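Methyltransferase (Pectobacterium atrosepticum SCRI1043, PDB 2P7I) probably transfers methyl groups from S-adenosylmethionine to an as yet unidentified substrate, as a member of the Rossmann-like methyltransferase superfamily. Local coordinates at residues B[45-50]-B[68-73]; B[39-44]-B[62-67]; B[177-182]-B[240-245]. All blocks are in the same frame, centred on the assembly; numbering follows the deposited sequence.

Interaction 1. Residues B[45-50]-B[68-73]; sequences NLLELG and TCVEAS
Leu46, Glu48 and Gly50 exchange four backbone hydrogen bonds with Thr68 and Val70, the two strands running parallel with 14° between them. The bond from Glu48 N to Thr68 O is short, at 2.7 Å, and almost straight; that from Gly50 N to Val70 O is bent to 140° at the hydrogen, at the point where the chain leaves the strand and Gly50 takes a positive phi. On one face Leu47 CD1 touches Thr68 CG2 at 3.8 Å and Val70 CG2 at 3.9 Å, while Leu49 lies beside Val70. On the other, Glu48 stands extended, CG anti to the backbone N (chi1 180°), with OE1 3.8 Å from Cys69 SG and held by Thr57; OE2 and Gly50 O each hydrogen-bond a Tris molecule, probably from the crystallisation liquor, which may mark the pocket. Glu71 bends back toward Gly50, OE1 taking the amide of Phe52 and OE2 that of Ser73. A glycine-rich turn after the first strand and an acid ending the second typically form the S-adenosylmethionine site in this superfamily, so these ends probably line it. Strands 104-110 and 88-92 extend the sheet on either side, and helix 55-60 packs over Glu48 and Cys69.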
ATOM      1  N   ASN B  45      21.862 -10.143  27.923  1.00 28.95           N
ATOM      2  CA  ASN B  45      22.682  -8.966  27.646  1.00 28.21           C
ATOM      3  C   ASN B  45      22.391  -8.349  26.266  1.00 27.51           C
ATOM      4  O   ASN B  45      21.645  -8.897  25.480  1.00 31.00           O
ATOM      5  CB  ASN B  45      24.160  -9.315  27.789  1.00 25.85           C
ATOM      6  CG  ASN B  45      24.605 -10.352  26.788  1.00 33.05           C
ATOM      7  OD1 ASN B  45      23.819 -10.790  25.942  1.00 31.31           O
ATOM      8  ND2 ASN B  45      25.873 -10.715  26.838  1.00 31.95           N
ATOM      9  N   LEU B  46      22.996  -7.207  26.001  1.00 29.79           N
ATOM     10  CA  LEU B  46      22.819  -6.544  24.727  1.00 27.84           C
ATOM     11  C   LEU B  46      24.150  -6.075  24.191  1.00 26.44           C
ATOM     12  O   LEU B  46      25.030  -5.675  24.958  1.00 26.62           O
ATOM     13  CB  LEU B  46      21.855  -5.366  24.877  1.00 29.60           C
ATOM     14  CG  LEU B  46      21.534  -4.567  23.604  1.00 27.38           C
ATOM     15  CD1 LEU B  46      20.088  -4.138  23.561  1.00 27.80           C
ATOM     16  CD2 LEU B  46      22.449  -3.374  23.520  1.00 28.25           C
ATOM     17  N   LEU B  47      24.292  -6.150  22.867  1.00 27.47           N
ATOM     18  CA  LEU B  47      25.417  -5.601  22.142  1.00 26.06           C
ATOM     19  C   LEU B  47      24.904  -4.485  21.219  1.00 25.45           C
ATOM     20  O   LEU B  47      23.999  -4.717  20.418  1.00 27.61           O
ATOM     21  CB  LEU B  47      26.107  -6.695  21.314  1.00 27.98           C
ATOM     22  CG  LEU B  47      27.246  -6.302  20.362  1.00 25.62           C
ATOM     23  CD1 LEU B  47      28.507  -5.775  21.051  1.00 25.65           C
ATOM     24  CD2 LEU B  47      27.605  -7.530  19.452  1.00 27.96           C
ATOM     25  N   GLU B  48      25.481  -3.290  21.330  1.00 26.65           N
ATOM     26  CA  GLU B  48      25.135  -2.149  20.472  1.00 26.94           C
ATOM     27  C   GLU B  48      26.292  -1.865  19.523  1.00 27.54           C
ATOM     28  O   GLU B  48      27.368  -1.405  19.938  1.00 27.65           O
ATOM     29  CB  GLU B  48      24.766  -0.901  21.277  1.00 25.44           C
ATOM     30  CG  GLU B  48      24.416   0.288  20.378  1.00 28.12           C
ATOM     31  CD  GLU B  48      24.148   1.597  21.112  1.00 33.79           C
ATOM     32  OE1 GLU B  48      24.547   1.769  22.285  1.00 39.36           O
ATOM     33  OE2 GLU B  48      23.567   2.487  20.458  1.00 27.18           O
ATOM     34  N   LEU B  49      26.078  -2.189  18.254  1.00 28.92           N
ATOM     35  CA  LEU B  49      27.085  -2.004  17.223  1.00 28.74           C
ATOM     36  C   LEU B  49      26.951  -0.617  16.630  1.00 29.03           C
ATOM     37  O   LEU B  49      25.904  -0.265  16.101  1.00 30.10           O
ATOM     38  CB  LEU B  49      26.922  -3.079  16.144  1.00 29.28           C
ATOM     39  CG  LEU B  49      27.258  -4.491  16.630  1.00 28.35           C
ATOM     40  CD1 LEU B  49      26.851  -5.542  15.611  1.00 26.86           C
ATOM     41  CD2 LEU B  49      28.753  -4.549  16.958  1.00 28.03           C
ATOM     42  N   GLY B  50      28.018   0.173  16.725  1.00 28.97           N
ATOM     43  CA  GLY B  50      28.025   1.558  16.246  1.00 29.27           C
ATOM     44  C   GLY B  50      27.374   2.498  17.228  1.00 30.54           C
ATOM     45  O   GLY B  50      26.447   3.204  16.884  1.00 33.15           O
ATOM     46  N   THR B  68      27.164  -3.924  25.890  1.00 28.40           N
ATOM     47  CA  THR B  68      28.492  -3.841  25.314  1.00 28.95           C
ATOM     48  C   THR B  68      28.348  -2.972  24.075  1.00 29.49           C
ATOM     49  O   THR B  68      27.416  -3.157  23.274  1.00 27.18           O
ATOM     50  CB  THR B  68      29.036  -5.231  24.979  1.00 29.17           C
ATOM     51  OG1 THR B  68      29.119  -6.003  26.180  1.00 28.17           O
ATOM     52  CG2 THR B  68      30.410  -5.168  24.310  1.00 26.35           C
ATOM     53  N   CYS B  69      29.252  -2.003  23.944  1.00 26.44           N
ATOM     54  CA  CYS B  69      29.175  -0.982  22.906  1.00 28.66           C
ATOM     55  C   CYS B  69      30.433  -0.999  22.083  1.00 28.73           C
ATOM     56  O   CYS B  69      31.516  -0.788  22.632  1.00 27.49           O
ATOM     57  CB  CYS B  69      29.051   0.415  23.516  1.00 28.92           C
ATOM     58  SG  CYS B  69      27.520   0.805  24.372  1.00 33.00           S
ATOM     59  N   VAL B  70      30.281  -1.202  20.776  1.00 27.84           N
ATOM     60  CA  VAL B  70      31.391  -1.182  19.836  1.00 27.27           C
ATOM     61  C   VAL B  70      31.275   0.071  18.990  1.00 28.48           C
ATOM     62  O   VAL B  70      30.231   0.329  18.375  1.00 29.31           O
ATOM     63  CB  VAL B  70      31.419  -2.427  18.920  1.00 26.29           C
ATOM     64  CG1 VAL B  70      32.613  -2.379  17.979  1.00 27.32           C
ATOM     65  CG2 VAL B  70      31.471  -3.694  19.735  1.00 27.67           C
ATOM     66  N   GLU B  71      32.358   0.840  18.965  1.00 30.29           N
ATOM     67  CA  GLU B  71      32.414   2.108  18.249  1.00 29.59           C
ATOM     68  C   GLU B  71      33.833   2.322  17.787  1.00 30.26           C
ATOM     69  O   GLU B  71      34.773   2.088  18.548  1.00 32.07           O
ATOM     70  CB  GLU B  71      31.980   3.251  19.166  1.00 28.93           C
ATOM     71  CG  GLU B  71      32.141   4.652  18.594  1.00 34.47           C
ATOM     72  CD  GLU B  71      31.572   4.821  17.199  1.00 37.35           C
ATOM     73  OE1 GLU B  71      30.457   4.322  16.914  1.00 37.91           O
ATOM     74  OE2 GLU B  71      32.242   5.479  16.379  1.00 39.48           O
ATOM     75  N   ALA B  72      33.983   2.745  16.534  1.00 32.21           N
ATOM     76  CA  ALA B  72      35.312   2.927  15.912  1.00 34.38           C
ATOM     77  C   ALA B  72      35.992   4.257  16.306  1.00 35.67           C
ATOM     78  O   ALA B  72      37.229   4.350  16.303  1.00 36.51           O
ATOM     79  CB  ALA B  72      35.189   2.827  14.401  1.00 32.56           C
ATOM     80  N   SER B  73      35.190   5.275  16.620  1.00 35.95           N
ATOM     81  CA  SER B  73      35.707   6.613  16.929  1.00 38.36           C
ATOM     82  C   SER B  73      36.065   6.782  18.396  1.00 39.94           C
ATOM     83  O   SER B  73      35.193   6.715  19.269  1.00 40.65           O
ATOM     84  CB  SER B  73      34.678   7.693  16.583  1.00 38.87           C
ATOM     85  OG  SER B  73      35.035   8.923  17.212  1.00 39.89           O
TER
HETATM   86  O   HOH W   1      26.733  -7.035  26.923  1.00 37.57           O

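Interaction 2. Residues B[39-44]-B[62-67]; sequences PFFRPG and EHFNDI
Phe41, His63 and Phe64 form a small aromatic cluster near the surface, joining two loops of the Rossmann-like methyltransferase fold. Residues 39-44 lead from helix 24-37 into strand 46-49, and residues 62-67 lead from helix 55-60 into strand 67-71. The contact therefore lies where the two neighbouring parallel strands begin, the opposite end from that where such folds usually bind their cofactor. At its heart is an edge-to-face (T-shaped) pair: the ring planes of Phe41 and Phe64 stand at 87° with centroids 4.9 Å apart. Phe64 supplies the edge, and its CE2 sits over the centre of the Phe41 ring, 3.6 Å above the plane. His63 meets Phe41 at a different slant, its CD2 coming to 3.9 Å from Phe41 CE2, which lies over a face of the imidazole. Phe64 and His63 both direct CB toward the facing loop, and chi1 (-69° for Phe64) sets CG anti to the carbonyl carbon.

The CD1-CE1 side of Phe64 is turned to backbone oxygens lying near its plane. CE1 is 3.6 Å from Arg42 O, which also accepts a hydrogen bond from Asn106, and the slightly positive ring edge probably suits these carbonyls. Farther out, Asp66 forms a salt bridge with Arg102. At the start of 39-44, Pro39 and Phe40 pack against a second subunit, Phe40 ring meeting its counterpart there. Gly44 closes the contact: its O is 3.5 Å from Phe64 CD1 and accepts from a water, which also donates to Asn65 OD1 at 2.7 Å.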
ATOM      1  N   PRO B  39       8.839  -5.330  22.510  1.00 28.59           N
ATOM      2  CA  PRO B  39       8.175  -6.620  22.587  1.00 29.22           C
ATOM      3  C   PRO B  39       9.054  -7.827  22.209  1.00 31.51           C
ATOM      4  O   PRO B  39       8.708  -8.968  22.530  1.00 30.52           O
ATOM      5  CB  PRO B  39       7.025  -6.501  21.583  1.00 29.70           C
ATOM      6  CG  PRO B  39       6.944  -5.094  21.220  1.00 32.74           C
ATOM      7  CD  PRO B  39       8.232  -4.445  21.507  1.00 30.90           C
ATOM      8  N   PHE B  40      10.150  -7.574  21.508  1.00 30.19           N
ATOM      9  CA  PHE B  40      11.015  -8.632  21.008  1.00 27.94           C
ATOM     10  C   PHE B  40      12.268  -8.881  21.825  1.00 28.31           C
ATOM     11  O   PHE B  40      12.956  -9.887  21.586  1.00 28.38           O
ATOM     12  CB  PHE B  40      11.475  -8.306  19.583  1.00 28.73           C
ATOM     13  CG  PHE B  40      10.354  -8.119  18.603  1.00 29.51           C
ATOM     14  CD1 PHE B  40       9.517  -9.181  18.311  1.00 32.28           C
ATOM     15  CD2 PHE B  40      10.155  -6.898  17.947  1.00 29.42           C
ATOM     16  CE1 PHE B  40       8.495  -9.052  17.378  1.00 38.10           C
ATOM     17  CE2 PHE B  40       9.144  -6.753  17.025  1.00 34.98           C
ATOM     18  CZ  PHE B  40       8.311  -7.824  16.734  1.00 39.00           C
ATOM     19  N   PHE B  41      12.599  -7.976  22.742  1.00 28.81           N
ATOM     20  CA  PHE B  41      13.809  -8.100  23.552  1.00 29.48           C
ATOM     21  C   PHE B  41      13.850  -9.452  24.246  1.00 32.57           C
ATOM     22  O   PHE B  41      12.827  -9.948  24.725  1.00 31.71           O
ATOM     23  CB  PHE B  41      13.906  -7.009  24.608  1.00 28.43           C
ATOM     24  CG  PHE B  41      14.396  -5.660  24.110  1.00 29.95           C
ATOM     25  CD1 PHE B  41      15.397  -5.535  23.152  1.00 30.36           C
ATOM     26  CD2 PHE B  41      13.893  -4.496  24.684  1.00 29.70           C
ATOM     27  CE1 PHE B  41      15.860  -4.267  22.753  1.00 28.73           C
ATOM     28  CE2 PHE B  41      14.327  -3.248  24.285  1.00 31.40           C
ATOM     29  CZ  PHE B  41      15.310  -3.123  23.318  1.00 30.06           C
ATOM     30  N   ARG B  42      15.036 -10.055  24.235  1.00 31.23           N
ATOM     31  CA  ARG B  42      15.319 -11.280  24.965  1.00 33.20           C
ATOM     32  C   ARG B  42      15.925 -10.962  26.322  1.00 31.23           C
ATOM     33  O   ARG B  42      16.673  -9.995  26.463  1.00 32.65           O
ATOM     34  CB  ARG B  42      16.371 -12.088  24.214  1.00 32.99           C
ATOM     35  CG  ARG B  42      16.050 -12.439  22.797  1.00 36.52           C
ATOM     36  CD  ARG B  42      15.171 -13.628  22.747  1.00 40.76           C
ATOM     37  NE  ARG B  42      15.844 -14.708  23.433  1.00 51.35           N
ATOM     38  CZ  ARG B  42      15.240 -15.734  24.010  1.00 62.68           C
ATOM     39  NH1 ARG B  42      13.913 -15.857  23.964  1.00 72.33           N
ATOM     40  NH2 ARG B  42      15.976 -16.646  24.636  1.00 61.65           N
ATOM     41  N   PRO B  43      15.682 -11.818  27.322  1.00 33.18           N
ATOM     42  CA  PRO B  43      16.380 -11.584  28.601  1.00 32.48           C
ATOM     43  C   PRO B  43      17.852 -11.833  28.399  1.00 30.69           C
ATOM     44  O   PRO B  43      18.219 -12.633  27.543  1.00 30.00           O
ATOM     45  CB  PRO B  43      15.788 -12.645  29.533  1.00 34.26           C
ATOM     46  CG  PRO B  43      15.228 -13.721  28.585  1.00 36.66           C
ATOM     47  CD  PRO B  43      14.826 -13.018  27.336  1.00 34.95           C
ATOM     48  N   GLY B  44      18.698 -11.117  29.124  1.00 29.38           N
ATOM     49  CA  GLY B  44      20.132 -11.378  29.058  1.00 29.77           C
ATOM     50  C   GLY B  44      20.844 -10.096  28.773  1.00 29.99           C
ATOM     51  O   GLY B  44      20.451  -9.076  29.268  1.00 31.60           O
ATOM     52  N   GLU B  62      17.744   1.903  29.986  1.00 38.69           N
ATOM     53  CA  GLU B  62      16.484   1.714  30.693  1.00 39.86           C
ATOM     54  C   GLU B  62      16.004   0.264  30.603  1.00 39.27           C
ATOM     55  O   GLU B  62      15.145  -0.138  31.373  1.00 39.63           O
ATOM     56  CB  GLU B  62      15.400   2.665  30.177  1.00 40.02           C
ATOM     57  CG  GLU B  62      15.763   4.141  30.293  1.00 49.39           C
ATOM     58  CD  GLU B  62      16.321   4.503  31.668  1.00 62.32           C
ATOM     59  OE1 GLU B  62      15.642   4.221  32.683  1.00 66.96           O
ATOM     60  OE2 GLU B  62      17.447   5.053  31.732  1.00 71.50           O
ATOM     61  N   HIS B  63      16.562  -0.533  29.692  1.00 36.23           N
ATOM     62  CA  HIS B  63      16.104  -1.907  29.510  1.00 35.56           C
ATOM     63  C   HIS B  63      17.085  -3.001  29.887  1.00 34.24           C
ATOM     64  O   HIS B  63      16.668  -4.139  30.124  1.00 33.83           O
ATOM     65  CB  HIS B  63      15.674  -2.102  28.054  1.00 35.68           C
ATOM     66  CG  HIS B  63      14.406  -1.391  27.732  1.00 35.98           C
ATOM     67  ND1 HIS B  63      14.368  -0.043  27.444  1.00 38.96           N
ATOM     68  CD2 HIS B  63      13.126  -1.820  27.717  1.00 35.18           C
ATOM     69  CE1 HIS B  63      13.114   0.325  27.250  1.00 34.77           C
ATOM     70  NE2 HIS B  63      12.341  -0.735  27.407  1.00 40.97           N
ATOM     71  N   PHE B  64      18.377  -2.678  29.892  1.00 31.97           N
ATOM     72  CA  PHE B  64      19.424  -3.659  30.087  1.00 33.55           C
ATOM     73  C   PHE B  64      20.478  -3.038  30.987  1.00 33.63           C
ATOM     74  O   PHE B  64      20.862  -1.909  30.765  1.00 33.34           O
ATOM     75  CB  PHE B  64      20.074  -4.024  28.748  1.00 31.05           C
ATOM     76  CG  PHE B  64      19.182  -4.788  27.842  1.00 32.67           C
ATOM     77  CD1 PHE B  64      19.108  -6.160  27.935  1.00 30.92           C
ATOM     78  CD2 PHE B  64      18.427  -4.140  26.888  1.00 32.29           C
ATOM     79  CE1 PHE B  64      18.275  -6.870  27.101  1.00 35.31           C
ATOM     80  CE2 PHE B  64      17.599  -4.850  26.056  1.00 31.70           C
ATOM     81  CZ  PHE B  64      17.528  -6.210  26.167  1.00 31.91           C
ATOM     82  N   ASN B  65      20.941  -3.788  31.974  1.00 35.35           N
ATOM     83  CA  ASN B  65      22.113  -3.378  32.753  1.00 39.04           C
ATOM     84  C   ASN B  65      23.464  -3.827  32.166  1.00 39.99           C
ATOM     85  O   ASN B  65      24.512  -3.338  32.579  1.00 44.92           O
ATOM     86  CB  ASN B  65      21.999  -3.877  34.207  1.00 41.66           C
ATOM     87  CG  ASN B  65      21.785  -5.394  34.316  1.00 49.92           C
ATOM     88  OD1 ASN B  65      21.998  -6.151  33.361  1.00 62.37           O
ATOM     89  ND2 ASN B  65      21.358  -5.836  35.493  1.00 60.22           N
ATOM     90  N   ASP B  66      23.450  -4.791  31.255  1.00 35.44           N
ATOM     91  CA  ASP B  66      24.691  -5.331  30.728  1.00 32.99           C
ATOM     92  C   ASP B  66      24.712  -5.092  29.244  1.00 30.59           C
ATOM     93  O   ASP B  66      24.140  -5.867  28.487  1.00 30.19           O
ATOM     94  CB  ASP B  66      24.795  -6.815  31.043  1.00 32.96           C
ATOM     95  CG  ASP B  66      26.086  -7.432  30.561  1.00 36.73           C
ATOM     96  OD1 ASP B  66      26.929  -6.713  29.957  1.00 40.73           O
ATOM     97  OD2 ASP B  66      26.263  -8.655  30.802  1.00 39.09           O
ATOM     98  N   ILE B  67      25.367  -3.997  28.864  1.00 30.99           N
ATOM     99  CA  ILE B  67      25.425  -3.527  27.489  1.00 29.67           C
ATOM    100  C   ILE B  67      26.871  -3.428  27.084  1.00 29.48           C
ATOM    101  O   ILE B  67      27.693  -2.935  27.831  1.00 29.10           O
ATOM    102  CB  ILE B  67      24.791  -2.133  27.308  1.00 28.74           C
ATOM    103  CG1 ILE B  67      23.294  -2.175  27.649  1.00 32.04           C
ATOM    104  CG2 ILE B  67      24.964  -1.667  25.873  1.00 27.12           C
ATOM    105  CD1 ILE B  67      22.598  -0.806  27.646  1.00 33.17           C
TER
HETATM  106  O   HOH W   2      21.458  -6.867  30.779  1.00 52.55           O

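Interaction 3. Residues B[177-182]-B[240-245]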
ATOM      1  N   TYR B 177      18.776   1.387   1.656  1.00 22.49           N
ATOM      2  CA  TYR B 177      17.969   0.180   1.704  1.00 22.75           C
ATOM      3  C   TYR B 177      16.493   0.407   1.596  1.00 27.80           C
ATOM      4  O   TYR B 177      15.951   1.397   2.028  1.00 25.47           O
ATOM      5  CB  TYR B 177      18.207  -0.558   3.017  1.00 23.45           C
ATOM      6  CG  TYR B 177      19.550  -1.303   3.073  1.00 27.34           C
ATOM      7  CD1 TYR B 177      19.745  -2.468   2.355  1.00 26.12           C
ATOM      8  CD2 TYR B 177      20.615  -0.810   3.820  1.00 28.99           C
ATOM      9  CE1 TYR B 177      20.960  -3.160   2.409  1.00 24.02           C
ATOM     10  CE2 TYR B 177      21.817  -1.490   3.878  1.00 27.92           C
ATOM     11  CZ  TYR B 177      21.978  -2.662   3.189  1.00 28.70           C
ATOM     12  OH  TYR B 177      23.154  -3.351   3.237  1.00 25.03           O
ATOM     13  N   ALA B 178      15.846  -0.594   1.051  1.00 24.42           N
ATOM     14  CA  ALA B 178      14.380  -0.787   1.191  1.00 23.82           C
ATOM     15  C   ALA B 178      14.215  -2.209   1.747  1.00 22.56           C
ATOM     16  O   ALA B 178      15.217  -2.956   1.910  1.00 25.41           O
ATOM     17  CB  ALA B 178      13.668  -0.618  -0.174  1.00 24.81           C
ATOM     18  N   LEU B 179      12.991  -2.619   2.014  1.00 25.84           N
ATOM     19  CA  LEU B 179      12.771  -3.958   2.578  1.00 28.76           C
ATOM     20  C   LEU B 179      13.317  -5.057   1.690  1.00 29.15           C
ATOM     21  O   LEU B 179      13.796  -6.097   2.177  1.00 27.34           O
ATOM     22  CB  LEU B 179      11.310  -4.152   2.916  1.00 28.98           C
ATOM     23  CG  LEU B 179      10.809  -3.477   4.208  1.00 30.28           C
ATOM     24  CD1 LEU B 179       9.320  -3.289   4.161  1.00 30.05           C
ATOM     25  CD2 LEU B 179      11.177  -4.315   5.412  1.00 23.82           C
ATOM     26  N   ASP B 180      13.279  -4.856   0.380  1.00 29.38           N
ATOM     27  CA  ASP B 180      13.747  -5.894  -0.518  1.00 26.36           C
ATOM     28  C   ASP B 180      15.258  -6.137  -0.420  1.00 25.08           C
ATOM     29  O   ASP B 180      15.728  -7.309  -0.288  1.00 26.67           O
ATOM     30  CB  ASP B 180      13.236  -5.686  -1.976  1.00 26.08           C
ATOM     31  CG  ASP B 180      13.861  -4.487  -2.712  1.00 33.46           C
ATOM     32  OD1 ASP B 180      13.977  -3.389  -2.129  1.00 31.19           O
ATOM     33  OD2 ASP B 180      14.170  -4.625  -3.921  1.00 28.21           O
ATOM     34  N   THR B 181      16.044  -5.059  -0.458  1.00 25.98           N
ATOM     35  CA  THR B 181      17.469  -5.190  -0.471  1.00 23.70           C
ATOM     36  C   THR B 181      18.011  -5.467   0.933  1.00 24.95           C
ATOM     37  O   THR B 181      19.018  -6.136   1.104  1.00 24.79           O
ATOM     38  CB  THR B 181      18.114  -3.892  -1.027  1.00 22.14           C
ATOM     39  OG1 THR B 181      17.537  -2.753  -0.363  1.00 25.28           O
ATOM     40  CG2 THR B 181      17.872  -3.789  -2.563  1.00 21.75           C
ATOM     41  N   LEU B 182      17.365  -4.913   1.948  1.00 24.74           N
ATOM     42  CA  LEU B 182      17.735  -5.232   3.333  1.00 25.31           C
ATOM     43  C   LEU B 182      17.551  -6.730   3.687  1.00 25.71           C
ATOM     44  O   LEU B 182      18.459  -7.345   4.194  1.00 24.14           O
ATOM     45  CB  LEU B 182      16.981  -4.307   4.311  1.00 24.05           C
ATOM     46  CG  LEU B 182      17.478  -4.315   5.778  1.00 25.59           C
ATOM     47  CD1 LEU B 182      18.958  -3.923   5.887  1.00 25.10           C
ATOM     48  CD2 LEU B 182      16.595  -3.369   6.693  1.00 25.38           C
ATOM     49  N   ILE B 240      13.063   1.072   8.274  1.00 24.81           N
ATOM     50  CA  ILE B 240      12.527  -0.262   8.209  1.00 25.27           C
ATOM     51  C   ILE B 240      13.346  -1.125   9.169  1.00 25.32           C
ATOM     52  O   ILE B 240      14.528  -0.813   9.480  1.00 24.07           O
ATOM     53  CB  ILE B 240      12.616  -0.820   6.757  1.00 25.79           C
ATOM     54  CG1 ILE B 240      13.957  -0.416   6.102  1.00 27.09           C
ATOM     55  CG2 ILE B 240      11.449  -0.296   5.905  1.00 27.47           C
ATOM     56  CD1 ILE B 240      14.173  -1.035   4.713  1.00 32.18           C
ATOM     57  N   PHE B 241      12.721  -2.206   9.603  1.00 27.96           N
ATOM     58  CA  PHE B 241      13.137  -2.949  10.776  1.00 26.87           C
ATOM     59  C   PHE B 241      12.951  -4.410  10.459  1.00 25.27           C
ATOM     60  O   PHE B 241      11.829  -4.884  10.200  1.00 24.29           O
ATOM     61  CB  PHE B 241      12.287  -2.479  11.992  1.00 28.58           C
ATOM     62  CG  PHE B 241      12.372  -3.346  13.233  1.00 27.93           C
ATOM     63  CD1 PHE B 241      13.535  -4.032  13.588  1.00 26.36           C
ATOM     64  CD2 PHE B 241      11.283  -3.430  14.083  1.00 30.59           C
ATOM     65  CE1 PHE B 241      13.557  -4.842  14.732  1.00 26.10           C
ATOM     66  CE2 PHE B 241      11.327  -4.202  15.247  1.00 28.41           C
ATOM     67  CZ  PHE B 241      12.443  -4.944  15.550  1.00 29.29           C
ATOM     68  N   LEU B 242      14.069  -5.118  10.412  1.00 26.87           N
ATOM     69  CA  LEU B 242      14.083  -6.553  10.406  1.00 24.10           C
ATOM     70  C   LEU B 242      14.527  -7.148  11.761  1.00 25.93           C
ATOM     71  O   LEU B 242      15.574  -6.820  12.276  1.00 22.83           O
ATOM     72  CB  LEU B 242      15.004  -7.097   9.300  1.00 25.86           C
ATOM     73  CG  LEU B 242      14.726  -6.743   7.826  1.00 27.12           C
ATOM     74  CD1 LEU B 242      15.729  -7.631   6.970  1.00 24.43           C
ATOM     75  CD2 LEU B 242      13.319  -7.033   7.445  1.00 30.28           C
ATOM     76  N   LEU B 243      13.716  -8.042  12.298  1.00 25.67           N
ATOM     77  CA  LEU B 243      14.085  -8.851  13.460  1.00 27.12           C
ATOM     78  C   LEU B 243      14.637 -10.133  12.939  1.00 27.07           C
ATOM     79  O   LEU B 243      13.971 -10.882  12.208  1.00 26.56           O
ATOM     80  CB  LEU B 243      12.875  -9.171  14.350  1.00 28.75           C
ATOM     81  CG  LEU B 243      13.231  -9.859  15.692  1.00 29.14           C
ATOM     82  CD1 LEU B 243      13.929  -8.827  16.636  1.00 24.08           C
ATOM     83  CD2 LEU B 243      11.969 -10.426  16.323  1.00 33.38           C
ATOM     84  N   CYS B 244      15.863 -10.437  13.305  1.00 26.08           N
ATOM     85  CA  CYS B 244      16.553 -11.597  12.778  1.00 26.05           C
ATOM     86  C   CYS B 244      17.059 -12.499  13.896  1.00 26.91           C
ATOM     87  O   CYS B 244      17.324 -12.043  15.018  1.00 27.01           O
ATOM     88  CB  CYS B 244      17.778 -11.139  11.994  1.00 26.11           C
ATOM     89  SG  CYS B 244      17.421 -10.049  10.579  1.00 29.03           S
ATOM     90  N   GLU B 245      17.167 -13.773  13.576  1.00 28.46           N
ATOM     91  CA  GLU B 245      17.726 -14.792  14.470  1.00 25.24           C
ATOM     92  C   GLU B 245      18.832 -15.521  13.746  1.00 25.58           C
ATOM     93  O   GLU B 245      19.024 -15.362  12.526  1.00 26.01           O
ATOM     94  CB  GLU B 245      16.632 -15.737  14.961  1.00 28.68           C
ATOM     95  CG  GLU B 245      15.741 -14.961  15.930  1.00 33.13           C
ATOM     96  CD  GLU B 245      14.507 -15.716  16.400  1.00 42.67           C
ATOM     97  OE1 GLU B 245      14.658 -16.803  16.962  1.00 46.70           O
ATOM     98  OE2 GLU B 245      13.385 -15.196  16.237  1.00 65.24           O
TER
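The first turn of helix 179-188 rides over strand 237-245, the CA atoms of Leu179 and Ile240 being 6.7 Å apart and those of Leu182 and Leu242 8.1 Å, a spacing bridged mainly by side chains. Ile240 is central. Its CG1 stands between the backbone N and the carbonyl carbon (chi1 40°), with CD1 beyond it at the start of the helix; the closest approach there is too short to be reliable. Its other branch, CG2, packs at 3.7 Å on Leu179 CG, the two side chains passing each other in opposite directions. Three residues on, Leu182 brings CD2 to 3.9 Å from Ile240 CD1, and its CG meets Leu242 CD1. Leu242 CD2 in turn reaches Leu179 CD2, closing an aliphatic patch of four residues.

The helix start is fixed within its own segment. Ala178 is at the N-cap, and its N donates to Thr181 OG1, three residues on, at 3.1 Å along a nearly straight bond. Leu182 CD1 lies over the centre of the Tyr177 ring, whose hydroxyl bonds Asp185. Leu182 also packs on Leu139 of strand 135-142, and Leu179 touches Gln232 of the second subunit. Phe241 points away from this helix. This is the helix-on-sheet packing of an alpha/beta sandwich, here on the antiparallel strand inserted between 135-142 and 192-201, the reversed strand that marks the class I methyltransferase fold.

Interactions 1 and 3 are buried and belong to the same sheet, yet differ in kind: the first is backbone pairing between adjacent parallel strands, with polar ends beside the probable cofactor site, the third largely aliphatic packing of a helix on the antiparallel strand. Interaction 2 is a surface contact of aromatic rings and water between the loops that feed the strands of interaction 1. These two touch directly, Leu46 CD1 packing on Phe64 CE2 at 3.6 Å, and their segments alternate along the chain. Interaction 2 also meets interaction 3 through Phe40, which packs on Phe241 and Leu243, and both reach the second subunit. Interactions 1 and 3 stay about 10 Å apart at their nearest atoms.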